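Local coordinates for phosphate-binding protein (Xanthomonas axonopodis pv. citri, PDB 5UB3) that is a periplasmic binding protein that binds chloride and probably acts as receptor for a partner diguanylate cyclase, at residues A[22-27]-A[242-247]; A[78-83]-A[214-219]; A[99-104]-A[199-204]; A[115-120]-A[159-164]. All blocks are in the same frame, centred on the assembly; numbering follows the deposited sequence. Where two conformers were deposited one is given.

Nested long-range contacts in one chain can report how a two-lobed fold is threaded, and this protein is a clear case. Contact 1 encloses contact 2 along the sequence, contact 2 encloses contact 3, and contact 3 encloses contact 4. Contacts 1 and 2 have centres about 20 Å apart and lie in the lobe that holds strands 4-8 and 251-255, linked there by helix 222-235. Contacts 3 and 4, about 17 Å apart between centres, belong to the other lobe; the centres of contacts 2 and 3 are about 39 Å apart. The chain therefore crosses out after strand 79-87 and returns by strand 209-217, as expected of a periplasmic binding protein whose lobes flank a ligand cleft.

Contact 1 of 4, residues A[22-27]-A[242-247]; sequences KPLLDY and GPALKR
Pro23 and Leu24 meet Ala244 where helix 14-28 packs against the short helix 242-247, a helix-on-helix contact within one α/β lobe of the periplasmic binding protein fold. The two segments approach to 7.9 Å between axes, their directions 140° apart, so they run nearer to antiparallel than to parallel. A small residue sits at the closest point of the backbones.

Apolar packing carries the contact. The methyl of Ala244 presses on the peptide link between Pro23 and Leu24, with Ala244 CB 3.7 Å from Pro23 C, and the Pro23 ring also lies against it, CB to CB 3.9 Å. One helical turn further on, Pro23 CG lies 4.2 Å from Arg247 CG. On the buried flank, Leu245 starts out pointing away from helix 14-28, but its CD2 turns back to lie 3.9 Å from CD1 of Leu24. Leu24 CG stands anti to the backbone N (chi1 -179°), and beyond it both methyls meet that CD2. Leu232 and Ala235 of helix 222-235 extend this cluster, Leu232 touching Leu24 and Ala235 touching Leu245, while Tyr27 reaches past to hydrogen-bond Asp238.

Polar contact across the pair is indirect. Helix 14-28 is kinked around Pro23, and neither Pro23 nor Leu24 bonds through its nitrogen to the preceding turn. A water fills that role for Leu24: it accepts from Leu24 N at 3.0 Å and donates to Ala244 O at 2.8 Å.

Contact 2 of 4, residues A[78-83]-A[214-219]; sequences SAHPLL and EMVRTG
Glu214 faces both Leu82 and Leu83, forming a classic beta bulge in an antiparallel strand pair: its O accepts from Leu82 N at 2.7 Å, and its N donates to Leu83 O at 2.9 Å. Its buried carboxylate turns away to Ser64, Trp62 and Thr85. Met215, bent at chi2 and chi3, doubles over the opposite strand and lays SD 3.6 Å from Pro81 CA, with CE close above the His80 carbonyl carbon. Val216 and His80 exchange two backbone bonds, Val216 N to His80 O, 3.0 Å, and His80 N to Val216 O, 2.9 Å. The His80 ring, its CG in the crowded position between N and C (chi1 56°), swings across Val216: the carbonyl O lies over one ring face, and NE2, hydrogen-bonded to Glu225, is 3.4 Å from CG2. Arg217 offers its CA hydrogen to Ser78 O and sends its guanidinium to Asp61. Thr218 N donates to the same Ser78 O, 3.0 Å, from 56° above the carbonyl plane, while OG1 hydrogen-bonds Gly77 O and, through a water, reaches His80 ND1. Helix 67-75 covers Met215 and Pro81, helix 222-235 lies against Leu82, Leu83 and Val216, and strand 62-66 pairs along the other side of strand 209-217.

Contact 3 of 4, residues A[99-104]-A[199-204]; sequences VRRDSP and DFRIVH
The side chains of Arg201 and Val99 run alongside each other from neighbouring strands, in the same direction, and most of the contact follows from that. Arg201 CG is anti to the backbone N (chi1 173°), and the chain bends at chi3, bringing the guanidinium under Val99 CG2, which sits 3.4 Å above its plane, offset toward the rim. In that plane, at the edge, NH2 donates to Arg101 O at 3.2 Å, meeting it from above the carbonyl plane; NH1 goes to Ile105 O, whereas the buried NE has no partner. Arg101 crosses Arg201 at about a right angle. Arg201 CD and NE lie over one face of the Arg101 guanidinium, CD 3.5 Å from Arg101 NH2, and the two like charges, close together with their planes 53° apart, would be expected to repel. On the other side of the strands Phe200 CE1 touches Arg100 CG, with ring and guanidinium nearly perpendicular at 79°. Arg100 grips Asp102 side-on through NE and NH2. Its NH1 stays 4.1 Å from Asp199 OD2, beyond a salt bridge, and each of these two atoms instead bonds His172. The backbones pair through Val99 N to Arg201 O, 2.9 Å, and back through Arg201 N to Val99 O, 2.8 Å; Arg101 N reaches Asp199 O at 2.7 Å. The arrangement is that of an antiparallel strand pair ending in a type I turn, Arg100 to Ser103, whose Arg101 carbonyl accepts from Arg201.

Contact 4 of 4, residues A[115-120]-A[159-164]; sequences TLALQN and LMVGSK
A parallel strand pair running into a capped helix brings Leu116 and Leu118 alongside Leu159 and Val161. The backbone bonds alternate as parallel pairing requires: Leu159 N to Leu116 O is 2.8 Å, Leu118 N to Leu159 O 2.9 Å, and Val161 N to Leu118 O 3.0 Å. Beyond the strands a weak bond, Gly162 N to Gln119 O at 3.1 Å, carries the association into the loops. Met160 folds at both its outer torsions and curls back over the first strand; its SD meets Leu118 CB at 3.9 Å and its CE lies 3.6 Å from Asn120 CA. Both strands belong to the parallel part of a mixed sheet in one α/β lobe of the binding protein, with strand 178-182 beside strand 115-118 and helix 124-136 covering Leu116 and Leu118. Past Gly162, which has positive phi (81°), Ser163 takes the N-cap position of helix 164-172, its OG bonded to Asn166 N. Gln119 packs against this turn. Its CB comes 3.3 Å from Gly162 O, and CG stands anti to the carbonyl carbon (chi1 -75°); the chain runs on extended and crosses Lys164 obliquely, OE1 against the aliphatic CG at 3.1 Å, while Lys164 NZ salt-bridges Asp185.

Contact 1 of 4, residues A[22-27]-A[242-247]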
loop_
_atom_site.group_PDB
_atom_site.type_symbol
_atom_site.label_atom_id
_atom_site.label_comp_id
_atom_site.label_asym_id
_atom_site.label_seq_id
_atom_site.Cartn_x
_atom_site.Cartn_y
_atom_site.Cartn_z
ATOM N N LYS A 22 -11.617 -12.380 5.799
ATOM C CA LYS A 22 -12.843 -13.176 5.946
ATOM C C LYS A 22 -13.714 -12.702 7.084
ATOM O O LYS A 22 -14.930 -12.569 6.910
ATOM C CB LYS A 22 -12.551 -14.672 6.104
ATOM C CG LYS A 22 -13.815 -15.522 6.296
ATOM C CD LYS A 22 -14.722 -15.409 5.072
ATOM C CE LYS A 22 -15.668 -16.594 4.845
ATOM N NZ LYS A 22 -16.352 -16.443 3.523
ATOM N N PRO A 23 -13.118 -12.434 8.261
ATOM C CA PRO A 23 -13.984 -11.944 9.353
ATOM C C PRO A 23 -14.839 -10.713 9.013
ATOM O O PRO A 23 -16.042 -10.703 9.300
ATOM C CB PRO A 23 -13.002 -11.633 10.469
ATOM C CG PRO A 23 -11.835 -12.527 10.205
ATOM C CD PRO A 23 -11.703 -12.537 8.711
ATOM N N LEU A 24 -14.256 -9.688 8.371
ATOM C CA LEU A 24 -15.066 -8.500 8.056
ATOM C C LEU A 24 -16.071 -8.795 6.941
ATOM O O LEU A 24 -17.206 -8.270 6.981
ATOM C CB LEU A 24 -14.181 -7.302 7.706
ATOM C CG LEU A 24 -14.926 -6.012 7.395
ATOM C CD1 LEU A 24 -15.704 -5.574 8.639
ATOM C CD2 LEU A 24 -13.987 -4.907 6.895
ATOM N N LEU A 25 -15.680 -9.631 5.978
ATOM C CA LEU A 25 -16.595 -10.065 4.915
ATOM C C LEU A 25 -17.777 -10.771 5.536
ATOM O O LEU A 25 -18.891 -10.489 5.173
ATOM C CB LEU A 25 -15.912 -10.978 3.927
ATOM C CG LEU A 25 -16.720 -11.430 2.734
ATOM C CD1 LEU A 25 -16.997 -10.288 1.750
ATOM C CD2 LEU A 25 -16.039 -12.617 2.069
ATOM N N ASP A 26 -17.530 -11.644 6.511
ATOM C CA ASP A 26 -18.619 -12.330 7.264
ATOM C C ASP A 26 -19.498 -11.394 8.058
ATOM O O ASP A 26 -20.674 -11.637 8.164
ATOM C CB ASP A 26 -18.090 -13.427 8.156
ATOM C CG ASP A 26 -17.531 -14.595 7.351
ATOM O OD1 ASP A 26 -17.681 -14.608 6.124
ATOM O OD2 ASP A 26 -16.941 -15.491 7.920
ATOM N N TYR A 27 -18.942 -10.310 8.541
ATOM C CA TYR A 27 -19.731 -9.237 9.150
ATOM C C TYR A 27 -20.550 -8.453 8.092
ATOM O O TYR A 27 -21.757 -8.165 8.287
ATOM C CB TYR A 27 -18.797 -8.329 9.945
ATOM C CG TYR A 27 -19.500 -7.155 10.511
ATOM C CD1 TYR A 27 -19.629 -5.992 9.756
ATOM C CD2 TYR A 27 -20.075 -7.201 11.786
ATOM C CE1 TYR A 27 -20.305 -4.895 10.248
ATOM C CE2 TYR A 27 -20.736 -6.094 12.295
ATOM C CZ TYR A 27 -20.843 -4.948 11.521
ATOM O OH TYR A 27 -21.483 -3.816 11.940
ATOM N N GLY A 242 -15.783 -5.436 16.041
ATOM C CA GLY A 242 -14.486 -5.218 16.683
ATOM C C GLY A 242 -13.407 -6.201 16.320
ATOM O O GLY A 242 -12.372 -5.808 15.769
ATOM N N PRO A 243 -13.613 -7.491 16.625
ATOM C CA PRO A 243 -12.594 -8.454 16.211
ATOM C C PRO A 243 -12.317 -8.442 14.711
ATOM O O PRO A 243 -11.162 -8.499 14.279
ATOM C CB PRO A 243 -13.209 -9.789 16.637
ATOM C CG PRO A 243 -13.952 -9.390 17.880
ATOM C CD PRO A 243 -14.606 -8.109 17.520
ATOM N N ALA A 244 -13.375 -8.370 13.920
ATOM C CA ALA A 244 -13.234 -8.368 12.445
ATOM C C ALA A 244 -12.389 -7.181 11.971
ATOM O O ALA A 244 -11.558 -7.324 11.089
ATOM C CB ALA A 244 -14.611 -8.332 11.779
ATOM N N LEU A 245 -12.570 -6.019 12.587
ATOM C CA LEU A 245 -11.823 -4.861 12.134
ATOM C C LEU A 245 -10.366 -4.937 12.564
ATOM O O LEU A 245 -9.474 -4.468 11.836
ATOM C CB LEU A 245 -12.475 -3.588 12.592
ATOM C CG LEU A 245 -13.723 -3.293 11.786
ATOM C CD1 LEU A 245 -14.530 -2.192 12.492
ATOM C CD2 LEU A 245 -13.354 -2.915 10.353
ATOM N N LYS A 246 -10.117 -5.575 13.705
ATOM C CA LYS A 246 -8.740 -5.751 14.208
ATOM C C LYS A 246 -7.957 -6.590 13.205
ATOM O O LYS A 246 -6.833 -6.238 12.781
ATOM C CB LYS A 246 -8.780 -6.362 15.633
ATOM C CG LYS A 246 -7.452 -6.859 16.233
ATOM C CD LYS A 246 -6.299 -5.857 16.126
ATOM C CE LYS A 246 -6.422 -4.692 17.117
ATOM N NZ LYS A 246 -6.034 -5.035 18.508
ATOM N N ARG A 247 -8.619 -7.652 12.758
ATOM C CA ARG A 247 -8.052 -8.580 11.778
ATOM C C ARG A 247 -7.845 -7.911 10.391
ATOM O O ARG A 247 -6.945 -8.269 9.612
ATOM C CB ARG A 247 -9.034 -9.754 11.621
ATOM C CG ARG A 247 -9.284 -10.621 12.880
ATOM C CD ARG A 247 -8.283 -11.727 13.179
ATOM N NE ARG A 247 -7.339 -12.012 12.105
ATOM C CZ ARG A 247 -6.291 -12.837 12.212
ATOM N NH1 ARG A 247 -5.480 -13.003 11.168
ATOM N NH2 ARG A 247 -6.062 -13.516 13.334
HETATM O O HOH W 1 -11.351 -9.128 8.905
#

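Contact 2 of 4, residues A[78-83]-A[214-219]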
loop_
_atom_site.group_PDB
_atom_site.type_symbol
_atom_site.label_atom_id
_atom_site.label_comp_id
_atom_site.label_asym_id
_atom_site.label_seq_id
_atom_site.Cartn_x
_atom_site.Cartn_y
_atom_site.Cartn_z
ATOM N N SER A 78 -10.355 0.645 -13.241
ATOM C CA SER A 78 -10.977 -0.548 -12.744
ATOM C C SER A 78 -11.661 -0.404 -11.340
ATOM O O SER A 78 -12.467 -1.256 -10.940
ATOM C CB SER A 78 -9.944 -1.647 -12.796
ATOM O OG SER A 78 -8.911 -1.463 -11.854
ATOM N N ALA A 79 -11.449 0.725 -10.677
ATOM C CA ALA A 79 -11.980 0.972 -9.357
ATOM C C ALA A 79 -11.990 2.466 -8.946
ATOM O O ALA A 79 -11.221 3.280 -9.471
ATOM C CB ALA A 79 -11.184 0.182 -8.377
ATOM N N HIS A 80 -12.822 2.797 -7.969
ATOM C CA HIS A 80 -12.914 4.176 -7.476
ATOM C C HIS A 80 -13.050 4.147 -5.967
ATOM O O HIS A 80 -13.508 3.148 -5.417
ATOM C CB HIS A 80 -14.075 4.936 -8.148
ATOM C CG HIS A 80 -15.397 4.254 -7.978
ATOM N ND1 HIS A 80 -15.802 3.234 -8.806
ATOM C CD2 HIS A 80 -16.405 4.454 -7.108
ATOM C CE1 HIS A 80 -16.982 2.782 -8.414
ATOM N NE2 HIS A 80 -17.376 3.514 -7.399
ATOM N N PRO A 81 -12.689 5.239 -5.293
ATOM C CA PRO A 81 -12.739 5.226 -3.835
ATOM C C PRO A 81 -14.144 5.156 -3.237
ATOM O O PRO A 81 -15.045 5.787 -3.761
ATOM C CB PRO A 81 -12.046 6.548 -3.453
ATOM C CG PRO A 81 -11.239 6.944 -4.658
ATOM C CD PRO A 81 -11.942 6.403 -5.835
ATOM N N LEU A 82 -14.312 4.384 -2.175
ATOM C CA LEU A 82 -15.553 4.265 -1.454
ATOM C C LEU A 82 -15.467 5.048 -0.152
ATOM O O LEU A 82 -16.371 5.836 0.141
ATOM C CB LEU A 82 -15.780 2.812 -1.086
ATOM C CG LEU A 82 -17.100 2.504 -0.368
ATOM C CD1 LEU A 82 -18.166 2.338 -1.394
ATOM C CD2 LEU A 82 -16.951 1.240 0.448
ATOM N N LEU A 83 -14.420 4.769 0.630
ATOM C CA LEU A 83 -14.194 5.298 1.984
ATOM C C LEU A 83 -12.718 5.484 2.198
ATOM O O LEU A 83 -11.935 4.731 1.646
ATOM C CB LEU A 83 -14.700 4.326 3.073
ATOM C CG LEU A 83 -16.205 4.211 3.231
ATOM C CD1 LEU A 83 -16.585 3.078 4.157
ATOM C CD2 LEU A 83 -16.783 5.554 3.661
ATOM N N GLU A 214 -10.735 2.196 0.883
ATOM C CA GLU A 214 -11.579 1.149 0.339
ATOM C C GLU A 214 -11.940 1.525 -1.087
ATOM O O GLU A 214 -12.462 2.623 -1.353
ATOM C CB GLU A 214 -12.871 1.037 1.212
ATOM C CG GLU A 214 -12.552 0.829 2.683
ATOM C CD GLU A 214 -11.599 -0.329 2.876
ATOM O OE1 GLU A 214 -11.971 -1.418 2.422
ATOM O OE2 GLU A 214 -10.493 -0.149 3.458
ATOM N N MET A 215 -11.716 0.609 -2.012
ATOM C CA MET A 215 -12.050 0.828 -3.396
ATOM C C MET A 215 -13.086 -0.176 -3.816
ATOM O O MET A 215 -13.095 -1.326 -3.351
ATOM C CB MET A 215 -10.860 0.666 -4.310
ATOM C CG MET A 215 -9.618 1.449 -3.934
ATOM S SD MET A 215 -9.756 3.219 -4.313
ATOM C CE MET A 215 -9.608 3.235 -6.068
ATOM N N VAL A 216 -13.954 0.258 -4.711
ATOM C CA VAL A 216 -14.902 -0.659 -5.319
ATOM C C VAL A 216 -14.803 -0.586 -6.792
ATOM O O VAL A 216 -14.463 0.454 -7.402
ATOM C CB VAL A 216 -16.369 -0.452 -4.906
ATOM C CG1 VAL A 216 -16.567 -0.778 -3.431
ATOM C CG2 VAL A 216 -16.865 0.929 -5.296
ATOM N N ARG A 217 -15.175 -1.690 -7.410
ATOM C CA ARG A 217 -14.987 -1.800 -8.814
ATOM C C ARG A 217 -15.888 -0.862 -9.588
ATOM O O ARG A 217 -17.037 -0.619 -9.245
ATOM C CB ARG A 217 -15.198 -3.212 -9.293
ATOM C CG ARG A 217 -16.622 -3.695 -9.246
ATOM C CD ARG A 217 -16.679 -5.002 -9.995
ATOM N NE ARG A 217 -18.005 -5.543 -9.887
ATOM C CZ ARG A 217 -19.014 -5.264 -10.715
ATOM N NH1 ARG A 217 -18.895 -4.434 -11.747
ATOM N NH2 ARG A 217 -20.176 -5.824 -10.484
ATOM N N THR A 218 -15.317 -0.442 -10.713
ATOM C CA THR A 218 -16.053 0.179 -11.797
ATOM C C THR A 218 -17.253 -0.663 -12.111
ATOM O O THR A 218 -17.164 -1.915 -12.252
ATOM C CB THR A 218 -15.191 0.196 -13.036
ATOM O OG1 THR A 218 -13.987 0.914 -12.778
ATOM C CG2 THR A 218 -15.966 0.807 -14.287
ATOM N N GLY A 219 -18.389 -0.009 -12.201
ATOM C CA GLY A 219 -19.630 -0.719 -12.507
ATOM C C GLY A 219 -20.352 -1.493 -11.401
ATOM O O GLY A 219 -21.428 -2.086 -11.657
HETATM O O HOH W 2 -14.319 2.872 -11.055
#

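Contact 3 of 4, residues A[99-104]-A[199-204]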
loop_
_atom_site.group_PDB
_atom_site.type_symbol
_atom_site.label_atom_id
_atom_site.label_comp_id
_atom_site.label_asym_id
_atom_site.label_seq_id
_atom_site.Cartn_x
_atom_site.Cartn_y
_atom_site.Cartn_z
ATOM N N VAL A 99 19.489 4.215 6.253
ATOM C CA VAL A 99 20.769 3.542 6.026
ATOM C C VAL A 99 21.378 2.997 7.289
ATOM O O VAL A 99 20.957 3.341 8.398
ATOM C CB VAL A 99 21.805 4.519 5.485
ATOM C CG1 VAL A 99 21.304 5.128 4.184
ATOM C CG2 VAL A 99 22.161 5.595 6.515
ATOM N N ARG A 100 22.435 2.221 7.119
ATOM C CA ARG A 100 23.277 1.925 8.277
ATOM C C ARG A 100 23.882 3.196 8.847
ATOM O O ARG A 100 24.217 4.134 8.130
ATOM C CB ARG A 100 24.372 0.940 7.932
ATOM C CG ARG A 100 23.813 -0.453 7.696
ATOM C CD ARG A 100 24.951 -1.440 7.676
ATOM N NE ARG A 100 25.752 -1.319 8.900
ATOM C CZ ARG A 100 25.603 -2.038 10.018
ATOM N NH1 ARG A 100 24.681 -3.013 10.125
ATOM N NH2 ARG A 100 26.443 -1.800 11.038
ATOM N N ARG A 101 23.973 3.253 10.164
ATOM C CA ARG A 101 24.464 4.472 10.800
ATOM C C ARG A 101 25.927 4.684 10.376
ATOM O O ARG A 101 26.337 5.796 10.213
ATOM C CB ARG A 101 24.216 4.437 12.321
ATOM C CG ARG A 101 25.310 5.007 13.220
ATOM C CD ARG A 101 24.802 5.482 14.594
ATOM N NE ARG A 101 23.855 6.612 14.523
ATOM C CZ ARG A 101 24.105 7.845 14.033
ATOM N NH1 ARG A 101 25.290 8.190 13.516
ATOM N NH2 ARG A 101 23.131 8.766 14.056
ATOM N N ASP A 102 26.676 3.612 10.140
ATOM C CA ASP A 102 28.068 3.751 9.678
ATOM C C ASP A 102 28.214 4.060 8.153
ATOM O O ASP A 102 29.333 4.183 7.636
ATOM C CB ASP A 102 28.925 2.549 10.139
ATOM C CG ASP A 102 28.394 1.180 9.638
ATOM O OD1 ASP A 102 27.631 1.077 8.695
ATOM O OD2 ASP A 102 28.753 0.146 10.206
ATOM N N SER A 103 27.094 4.249 7.448
ATOM C CA SER A 103 27.087 4.613 6.029
ATOM C C SER A 103 27.569 6.039 5.893
ATOM O O SER A 103 27.353 6.856 6.754
ATOM C CB SER A 103 25.627 4.586 5.481
ATOM O OG SER A 103 25.529 5.103 4.155
ATOM N N PRO A 104 28.144 6.370 4.783
ATOM C CA PRO A 104 28.460 7.753 4.564
ATOM C C PRO A 104 27.303 8.578 3.944
ATOM O O PRO A 104 27.490 9.770 3.647
ATOM C CB PRO A 104 29.571 7.642 3.553
ATOM C CG PRO A 104 29.110 6.516 2.691
ATOM C CD PRO A 104 28.627 5.514 3.682
ATOM N N ASP A 199 20.927 -0.224 14.322
ATOM C CA ASP A 199 22.058 0.109 13.442
ATOM C C ASP A 199 21.754 1.070 12.307
ATOM O O ASP A 199 22.624 1.351 11.486
ATOM C CB ASP A 199 22.704 -1.166 12.951
ATOM C CG ASP A 199 23.421 -1.950 14.089
ATOM O OD1 ASP A 199 23.973 -1.365 15.012
ATOM O OD2 ASP A 199 23.397 -3.169 14.027
ATOM N N PHE A 200 20.524 1.594 12.275
ATOM C CA PHE A 200 20.049 2.448 11.208
ATOM C C PHE A 200 19.810 3.898 11.595
ATOM O O PHE A 200 19.467 4.217 12.718
ATOM C CB PHE A 200 18.691 1.916 10.681
ATOM C CG PHE A 200 18.753 0.595 10.002
ATOM C CD1 PHE A 200 19.894 0.153 9.352
ATOM C CD2 PHE A 200 17.639 -0.188 9.942
ATOM C CE1 PHE A 200 19.904 -1.067 8.701
ATOM C CE2 PHE A 200 17.641 -1.444 9.297
ATOM C CZ PHE A 200 18.769 -1.861 8.662
ATOM N N ARG A 201 19.915 4.749 10.595
ATOM C CA ARG A 201 19.662 6.148 10.687
ATOM C C ARG A 201 18.666 6.502 9.553
ATOM O O ARG A 201 18.838 6.093 8.383
ATOM C CB ARG A 201 21.015 6.833 10.473
ATOM C CG ARG A 201 21.031 8.332 10.364
ATOM C CD ARG A 201 22.447 8.866 10.658
ATOM N NE ARG A 201 23.514 8.125 9.953
ATOM C CZ ARG A 201 23.767 8.260 8.674
ATOM N NH1 ARG A 201 23.031 9.091 7.952
ATOM N NH2 ARG A 201 24.737 7.547 8.099
ATOM N N ILE A 202 17.680 7.337 9.879
ATOM C CA ILE A 202 16.792 7.900 8.853
ATOM C C ILE A 202 17.455 9.067 8.119
ATOM O O ILE A 202 17.928 10.000 8.737
ATOM C CB ILE A 202 15.457 8.311 9.469
ATOM C CG1 ILE A 202 14.780 7.054 10.071
ATOM C CG2 ILE A 202 14.591 8.979 8.432
ATOM C CD1 ILE A 202 13.786 7.414 11.135
ATOM N N VAL A 203 17.527 8.993 6.788
ATOM C CA VAL A 203 18.145 10.059 6.007
ATOM C C VAL A 203 17.171 10.968 5.262
ATOM O O VAL A 203 17.571 12.025 4.801
ATOM C CB VAL A 203 19.268 9.525 5.050
ATOM C CG1 VAL A 203 20.361 8.918 5.891
ATOM C CG2 VAL A 203 18.750 8.547 4.006
ATOM N N HIS A 204 15.905 10.576 5.140
ATOM C CA HIS A 204 14.967 11.388 4.413
ATOM C C HIS A 204 13.560 10.930 4.734
ATOM O O HIS A 204 13.305 9.725 4.964
ATOM C CB HIS A 204 15.194 11.246 2.938
ATOM C CG HIS A 204 14.339 12.152 2.125
ATOM N ND1 HIS A 204 14.685 13.462 1.872
ATOM C CD2 HIS A 204 13.113 11.971 1.571
ATOM C CE1 HIS A 204 13.743 14.032 1.141
ATOM N NE2 HIS A 204 12.764 13.162 0.973
#

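Contact 4 of 4, residues A[115-120]-A[159-164]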
loop_
_atom_site.group_PDB
_atom_site.type_symbol
_atom_site.label_atom_id
_atom_site.label_comp_id
_atom_site.label_asym_id
_atom_site.label_seq_id
_atom_site.Cartn_x
_atom_site.Cartn_y
_atom_site.Cartn_z
ATOM N N THR A 115 22.801 2.081 -3.801
ATOM C CA THR A 115 21.724 1.191 -4.115
ATOM C C THR A 115 20.598 1.342 -3.070
ATOM O O THR A 115 20.811 1.620 -1.905
ATOM C CB THR A 115 22.232 -0.267 -4.215
ATOM O OG1 THR A 115 22.787 -0.624 -2.969
ATOM C CG2 THR A 115 23.280 -0.390 -5.241
ATOM N N LEU A 116 19.398 1.149 -3.551
ATOM C CA LEU A 116 18.200 1.278 -2.756
ATOM C C LEU A 116 17.385 -0.014 -2.851
ATOM O O LEU A 116 17.110 -0.448 -3.925
ATOM C CB LEU A 116 17.392 2.410 -3.350
ATOM C CG LEU A 116 15.988 2.661 -2.833
ATOM C CD1 LEU A 116 15.966 3.171 -1.401
ATOM C CD2 LEU A 116 15.366 3.709 -3.723
ATOM N N ALA A 117 16.938 -0.534 -1.714
ATOM C CA ALA A 117 16.051 -1.659 -1.598
ATOM C C ALA A 117 14.617 -1.189 -1.607
ATOM O O ALA A 117 14.220 -0.449 -0.722
ATOM C CB ALA A 117 16.307 -2.402 -0.266
ATOM N N LEU A 118 13.860 -1.655 -2.579
ATOM C CA LEU A 118 12.435 -1.414 -2.665
ATOM C C LEU A 118 11.679 -2.702 -2.592
ATOM O O LEU A 118 12.247 -3.789 -2.637
ATOM C CB LEU A 118 12.166 -0.737 -3.975
ATOM C CG LEU A 118 12.893 0.608 -4.067
ATOM C CD1 LEU A 118 12.539 1.303 -5.381
ATOM C CD2 LEU A 118 12.482 1.493 -2.925
ATOM N N GLN A 119 10.369 -2.593 -2.522
ATOM C CA GLN A 119 9.579 -3.756 -2.303
ATOM C C GLN A 119 9.057 -4.484 -3.533
ATOM O O GLN A 119 9.605 -5.521 -3.900
ATOM C CB GLN A 119 8.503 -3.415 -1.326
ATOM C CG GLN A 119 9.087 -3.322 0.067
ATOM C CD GLN A 119 8.138 -2.705 1.054
ATOM O OE1 GLN A 119 6.980 -3.147 1.219
ATOM N NE2 GLN A 119 8.615 -1.677 1.741
ATOM N N ASN A 120 7.954 -4.046 -4.082
ATOM C CA ASN A 120 7.428 -4.554 -5.339
ATOM C C ASN A 120 6.670 -3.383 -5.906
ATOM O O ASN A 120 6.431 -2.424 -5.177
ATOM C CB ASN A 120 6.436 -5.722 -5.178
ATOM C CG ASN A 120 5.292 -5.387 -4.238
ATOM O OD1 ASN A 120 4.471 -4.462 -4.463
ATOM N ND2 ASN A 120 5.262 -6.101 -3.138
ATOM N N LEU A 159 17.027 -2.237 -6.136
ATOM C CA LEU A 159 16.810 -3.661 -6.151
ATOM C C LEU A 159 15.483 -3.986 -5.463
ATOM O O LEU A 159 15.253 -3.569 -4.315
ATOM C CB LEU A 159 17.922 -4.328 -5.391
ATOM C CG LEU A 159 19.246 -4.252 -6.103
ATOM C CD1 LEU A 159 20.381 -4.424 -5.130
ATOM C CD2 LEU A 159 19.260 -5.329 -7.167
ATOM N N MET A 160 14.676 -4.781 -6.134
ATOM C CA MET A 160 13.423 -5.273 -5.539
ATOM C C MET A 160 13.751 -6.489 -4.707
ATOM O O MET A 160 14.191 -7.479 -5.248
ATOM C CB MET A 160 12.421 -5.656 -6.603
ATOM C CG MET A 160 12.186 -4.551 -7.611
ATOM S SD MET A 160 11.308 -3.169 -6.876
ATOM C CE MET A 160 9.786 -3.407 -7.803
ATOM N N VAL A 161 13.479 -6.399 -3.414
ATOM C CA VAL A 161 13.707 -7.501 -2.480
ATOM C C VAL A 161 12.390 -8.135 -1.936
ATOM O O VAL A 161 12.429 -9.046 -1.109
ATOM C CB VAL A 161 14.643 -7.040 -1.364
ATOM C CG1 VAL A 161 15.929 -6.451 -1.931
ATOM C CG2 VAL A 161 13.987 -6.022 -0.445
ATOM N N GLY A 162 11.244 -7.640 -2.390
ATOM C CA GLY A 162 9.916 -8.154 -1.996
ATOM C C GLY A 162 9.422 -7.625 -0.647
ATOM O O GLY A 162 8.676 -6.621 -0.557
ATOM N N SER A 163 9.853 -8.284 0.409
ATOM C CA SER A 163 9.206 -8.109 1.686
ATOM C C SER A 163 9.773 -6.883 2.395
ATOM O O SER A 163 10.925 -6.458 2.177
ATOM C CB SER A 163 9.397 -9.334 2.558
ATOM O OG SER A 163 10.671 -9.302 3.142
ATOM N N LYS A 164 8.984 -6.338 3.291
ATOM C CA LYS A 164 9.498 -5.223 4.107
ATOM C C LYS A 164 10.735 -5.639 4.958
ATOM O O LYS A 164 11.727 -4.863 5.128
ATOM C CB LYS A 164 8.393 -4.682 4.951
ATOM C CG LYS A 164 7.260 -4.052 4.168
ATOM C CD LYS A 164 6.098 -3.711 5.069
ATOM C CE LYS A 164 4.982 -3.200 4.214
ATOM N NZ LYS A 164 3.947 -2.600 5.063
#